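Local coordinates for L-threonine 3-dehydrogenase (PDB 7OL1), which probably catalyses the NAD+-dependent oxidation of the 3-hydroxyl group of L-threonine, at residues 234-246 against 313-327. Numbering follows the deposited sequence.
Sequences MYMPDALQSIVDL and WNFKFSYDLDKMTKD
In this extended short-chain dehydrogenase fold, helix 236-248, which follows strand 232-235 of the main sheet, is lined along its outer side by Trp-313 and the loop 314-320, which follows helix 307-313 and leads into helix 321-334. The two run antiparallel: Leu-246 lies level with Trp-313 and Tyr-235 with Tyr-319. At the first end, Leu-246 packs over one face of the Trp-313 indole, with CD1 3.7 Å from the centroid of the five-membered ring and only 4° off its normal, a CH-pi contact; CB of Phe-315 lies against the opposite face. Phe-260 adds an edge-to-face ring to Trp-313. Midway, the Phe-315 ring reaches Ser-242 OG with its edge and brings CZ to 4.1 Å from Met-234 CE.

Polar attachment is concentrated on Asp-238, whose carboxylate receives two successive backbone amides. Ser-318 N donates to OD1 at 2.9 Å, with an N-H...O angle of 158° but from above the carboxylate plane; Tyr-319 N reaches OD2 in a weak bond of 3.3 Å. CG of Asp-238 is turned anti to the carbonyl carbon, placing both oxygens near the passing chain. The helix's other side packs on the sheet, where Ala-239 and Ile-243 touch Phe-190.

Beyond Asp-238, the ring of Tyr-235, the residue just before helix 236-248 (its N-cap position), is sandwiched between Pro-237 CD and Met-324 CG. The latter lies 3.8 Å from the ring centroid, while Met-324 SD makes an oblique Met-aromatic contact. The rings of Tyr-235 and Tyr-319 also meet obliquely, their planes 55° apart. Tyr-235 OH donates to the anti lone pair of Asp-327 OD2 at 3.0 Å, tying the tyrosine to helix 321-334; Lys-331 forms a long, weak ion pair with the same oxygen.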
# COMPACT_ATOMS: atom_id res chain seq x y z
N MET A 234 -6.84 22.89 -7.98
CA MET A 234 -6.52 23.01 -9.42
C MET A 234 -7.85 23.15 -10.19
O MET A 234 -8.87 22.55 -9.78
CB MET A 234 -5.70 21.79 -9.85
CG MET A 234 -5.14 21.91 -11.25
SD MET A 234 -4.01 20.60 -11.80
CE MET A 234 -3.01 20.39 -10.33
N TYR A 235 -7.89 24.01 -11.21
CA TYR A 235 -9.08 24.20 -12.07
C TYR A 235 -9.12 23.08 -13.10
O TYR A 235 -8.06 22.81 -13.76
CB TYR A 235 -9.02 25.54 -12.82
CG TYR A 235 -10.32 26.10 -13.36
CD1 TYR A 235 -11.52 25.87 -12.72
CD2 TYR A 235 -10.33 26.91 -14.48
CE1 TYR A 235 -12.70 26.43 -13.17
CE2 TYR A 235 -11.50 27.47 -14.95
CZ TYR A 235 -12.69 27.24 -14.29
OH TYR A 235 -13.87 27.79 -14.70
N MET A 236 -10.31 22.52 -13.32
CA MET A 236 -10.43 21.25 -14.09
C MET A 236 -9.60 21.30 -15.38
O MET A 236 -8.88 20.34 -15.65
CB MET A 236 -11.88 20.91 -14.38
CG MET A 236 -12.01 19.59 -15.10
SD MET A 236 -11.28 18.19 -14.20
CE MET A 236 -12.43 18.05 -12.83
N PRO A 237 -9.62 22.38 -16.20
CA PRO A 237 -8.86 22.39 -17.45
C PRO A 237 -7.36 22.15 -17.24
O PRO A 237 -6.81 21.41 -18.05
CB PRO A 237 -9.08 23.77 -18.09
CG PRO A 237 -9.88 24.56 -17.06
CD PRO A 237 -10.46 23.58 -16.06
N ASP A 238 -6.77 22.72 -16.18
CA ASP A 238 -5.35 22.48 -15.79
C ASP A 238 -5.12 20.96 -15.59
O ASP A 238 -4.19 20.38 -16.24
CB ASP A 238 -4.97 23.26 -14.53
CG ASP A 238 -4.79 24.77 -14.72
OD1 ASP A 238 -4.33 25.13 -15.85
OD2 ASP A 238 -5.11 25.56 -13.72
N ALA A 239 -5.95 20.33 -14.75
CA ALA A 239 -5.89 18.89 -14.38
C ALA A 239 -6.01 18.02 -15.64
O ALA A 239 -5.18 17.05 -15.81
CB ALA A 239 -6.95 18.57 -13.37
N LEU A 240 -6.99 18.33 -16.49
CA LEU A 240 -7.22 17.50 -17.70
C LEU A 240 -5.95 17.56 -18.53
O LEU A 240 -5.45 16.48 -18.92
CB LEU A 240 -8.48 17.94 -18.45
CG LEU A 240 -9.80 17.85 -17.68
CD1 LEU A 240 -10.97 18.30 -18.53
CD2 LEU A 240 -10.05 16.45 -17.18
N GLN A 241 -5.34 18.75 -18.69
CA GLN A 241 -4.08 18.85 -19.49
C GLN A 241 -2.93 18.04 -18.87
O GLN A 241 -2.23 17.38 -19.68
CB GLN A 241 -3.60 20.28 -19.72
CG GLN A 241 -2.71 20.35 -20.95
CD GLN A 241 -3.54 20.29 -22.20
OE1 GLN A 241 -4.48 21.07 -22.36
NE2 GLN A 241 -3.20 19.38 -23.11
N SER A 242 -2.76 18.08 -17.53
CA SER A 242 -1.81 17.22 -16.74
C SER A 242 -1.78 15.79 -17.29
O SER A 242 -0.66 15.31 -17.63
CB SER A 242 -2.18 17.15 -15.29
OG SER A 242 -2.71 18.39 -14.85
N ILE A 243 -2.98 15.18 -17.35
CA ILE A 243 -3.24 13.78 -17.79
C ILE A 243 -2.65 13.58 -19.17
O ILE A 243 -1.90 12.60 -19.37
CB ILE A 243 -4.74 13.45 -17.79
CG1 ILE A 243 -5.35 13.51 -16.38
CG2 ILE A 243 -4.95 12.09 -18.42
CD1 ILE A 243 -6.85 13.41 -16.32
N VAL A 244 -2.93 14.49 -20.10
CA VAL A 244 -2.42 14.34 -21.49
C VAL A 244 -0.91 14.58 -21.53
O VAL A 244 -0.16 13.70 -22.07
CB VAL A 244 -3.17 15.29 -22.45
CG1 VAL A 244 -2.76 15.04 -23.89
CG2 VAL A 244 -4.67 15.15 -22.28
N ASP A 245 -0.46 15.73 -20.99
CA ASP A 245 0.98 16.12 -20.98
C ASP A 245 1.77 14.92 -20.45
O ASP A 245 2.69 14.46 -21.19
CB ASP A 245 1.23 17.44 -20.23
CG ASP A 245 0.62 18.69 -20.87
OD1 ASP A 245 0.39 18.69 -22.11
OD2 ASP A 245 0.36 19.66 -20.12
N LEU A 246 1.34 14.34 -19.32
CA LEU A 246 2.06 13.21 -18.68
C LEU A 246 1.90 11.92 -19.50
O LEU A 246 2.94 11.22 -19.66
CB LEU A 246 1.64 12.99 -17.21
CG LEU A 246 2.23 11.72 -16.57
CD1 LEU A 246 3.74 11.67 -16.72
CD2 LEU A 246 1.82 11.56 -15.11
N TRP A 313 8.58 16.04 -16.85
CA TRP A 313 7.63 16.03 -18.00
C TRP A 313 6.99 17.41 -18.17
O TRP A 313 6.02 17.52 -18.93
CB TRP A 313 6.56 14.92 -17.86
CG TRP A 313 5.82 14.86 -16.55
CD1 TRP A 313 6.19 14.19 -15.41
CD2 TRP A 313 4.54 15.44 -16.26
NE1 TRP A 313 5.25 14.35 -14.42
CE2 TRP A 313 4.22 15.12 -14.92
CE3 TRP A 313 3.62 16.19 -16.99
CZ2 TRP A 313 3.05 15.54 -14.31
CZ3 TRP A 313 2.44 16.58 -16.39
CH2 TRP A 313 2.16 16.26 -15.06
N ASN A 314 7.53 18.42 -17.50
CA ASN A 314 7.23 19.84 -17.81
C ASN A 314 5.76 20.12 -17.46
O ASN A 314 5.04 20.78 -18.25
CB ASN A 314 7.59 20.17 -19.26
CG ASN A 314 7.52 21.66 -19.53
OD1 ASN A 314 7.52 22.48 -18.61
ND2 ASN A 314 7.40 22.01 -20.80
N PHE A 315 5.33 19.65 -16.30
CA PHE A 315 4.01 20.06 -15.73
C PHE A 315 3.90 21.58 -15.85
O PHE A 315 4.79 22.32 -15.41
CB PHE A 315 3.85 19.54 -14.30
CG PHE A 315 2.70 20.15 -13.55
CD1 PHE A 315 1.39 19.92 -13.95
CD2 PHE A 315 2.92 20.92 -12.43
CE1 PHE A 315 0.33 20.45 -13.23
CE2 PHE A 315 1.86 21.47 -11.71
CZ PHE A 315 0.56 21.22 -12.11
N LYS A 316 2.84 22.03 -16.49
CA LYS A 316 2.52 23.45 -16.75
C LYS A 316 1.17 23.68 -16.09
O LYS A 316 0.69 22.76 -15.47
CB LYS A 316 2.65 23.63 -18.27
CG LYS A 316 2.25 24.96 -18.92
CD LYS A 316 2.47 24.93 -20.44
CE LYS A 316 3.42 23.81 -20.86
NZ LYS A 316 3.79 23.83 -22.29
N PHE A 317 0.64 24.90 -16.12
CA PHE A 317 -0.73 25.23 -15.67
C PHE A 317 -1.00 26.72 -15.91
O PHE A 317 -0.03 27.48 -15.94
CB PHE A 317 -0.92 24.81 -14.22
CG PHE A 317 -0.33 25.74 -13.20
CD1 PHE A 317 -1.06 26.82 -12.74
CD2 PHE A 317 0.94 25.51 -12.69
CE1 PHE A 317 -0.55 27.64 -11.74
CE2 PHE A 317 1.45 26.33 -11.69
CZ PHE A 317 0.70 27.38 -11.22
N SER A 318 -2.28 27.10 -16.06
CA SER A 318 -2.73 28.39 -16.65
C SER A 318 -3.53 29.23 -15.65
O SER A 318 -3.47 30.46 -15.78
CB SER A 318 -3.52 28.16 -17.92
OG SER A 318 -2.68 27.58 -18.92
N TYR A 319 -4.25 28.62 -14.71
CA TYR A 319 -5.23 29.31 -13.84
C TYR A 319 -4.66 29.45 -12.43
O TYR A 319 -4.35 28.43 -11.82
CB TYR A 319 -6.59 28.61 -13.87
CG TYR A 319 -7.22 28.60 -15.24
CD1 TYR A 319 -6.65 27.87 -16.27
CD2 TYR A 319 -8.36 29.33 -15.51
CE1 TYR A 319 -7.20 27.86 -17.54
CE2 TYR A 319 -8.95 29.31 -16.78
CZ TYR A 319 -8.35 28.59 -17.80
OH TYR A 319 -8.86 28.58 -19.06
N ASP A 320 -4.47 30.70 -11.98
CA ASP A 320 -4.30 31.12 -10.56
C ASP A 320 -5.70 31.39 -10.00
O ASP A 320 -6.67 31.34 -10.79
CB ASP A 320 -3.42 32.37 -10.45
CG ASP A 320 -3.86 33.50 -11.38
OD1 ASP A 320 -3.53 33.42 -12.58
OD2 ASP A 320 -4.56 34.42 -10.90
N LEU A 321 -5.81 31.70 -8.70
CA LEU A 321 -7.13 31.87 -8.03
C LEU A 321 -7.95 32.97 -8.72
O LEU A 321 -9.18 32.88 -8.76
CB LEU A 321 -6.91 32.17 -6.54
CG LEU A 321 -8.14 32.63 -5.75
CD1 LEU A 321 -9.29 31.63 -5.84
CD2 LEU A 321 -7.80 32.87 -4.29
N ASP A 322 -7.30 34.00 -9.25
CA ASP A 322 -8.04 35.09 -9.94
C ASP A 322 -8.62 34.50 -11.22
O ASP A 322 -9.85 34.33 -11.25
CB ASP A 322 -7.19 36.35 -10.15
CG ASP A 322 -7.53 37.44 -9.15
OD1 ASP A 322 -6.97 37.41 -8.03
OD2 ASP A 322 -8.41 38.26 -9.47
N LYS A 323 -7.75 34.13 -12.17
CA LYS A 323 -8.15 33.68 -13.54
C LYS A 323 -9.32 32.71 -13.40
O LYS A 323 -10.34 32.90 -14.10
CB LYS A 323 -6.99 33.03 -14.30
CG LYS A 323 -6.73 33.65 -15.67
CD LYS A 323 -6.54 32.66 -16.80
CE LYS A 323 -6.73 33.27 -18.17
NZ LYS A 323 -6.45 32.29 -19.25
N MET A 324 -9.20 31.75 -12.48
CA MET A 324 -10.28 30.78 -12.18
C MET A 324 -11.56 31.53 -11.80
O MET A 324 -12.58 31.34 -12.49
CB MET A 324 -9.88 29.85 -11.03
CG MET A 324 -10.91 28.79 -10.74
SD MET A 324 -10.24 27.48 -9.72
CE MET A 324 -10.46 28.18 -8.08
N THR A 325 -11.51 32.36 -10.76
CA THR A 325 -12.71 33.06 -10.22
C THR A 325 -13.45 33.80 -11.35
O THR A 325 -14.69 33.73 -11.39
CB THR A 325 -12.34 34.01 -9.08
OG1 THR A 325 -11.66 33.27 -8.06
CG2 THR A 325 -13.55 34.68 -8.47
N LYS A 326 -12.74 34.49 -12.25
CA LYS A 326 -13.39 35.23 -13.37
C LYS A 326 -14.14 34.20 -14.22
O LYS A 326 -15.39 34.31 -14.32
CB LYS A 326 -12.37 36.04 -14.18
CG LYS A 326 -12.95 37.27 -14.88
CD LYS A 326 -12.05 37.89 -15.95
CE LYS A 326 -10.77 38.48 -15.39
NZ LYS A 326 -9.60 38.03 -16.16
N ASP A 327 -13.42 33.20 -14.73
CA ASP A 327 -13.95 32.15 -15.66
C ASP A 327 -15.10 31.37 -15.02
O ASP A 327 -15.98 30.95 -15.78
CB ASP A 327 -12.87 31.15 -16.08
CG ASP A 327 -13.21 30.46 -17.38
OD1 ASP A 327 -13.18 31.15 -18.42
OD2 ASP A 327 -13.50 29.24 -17.35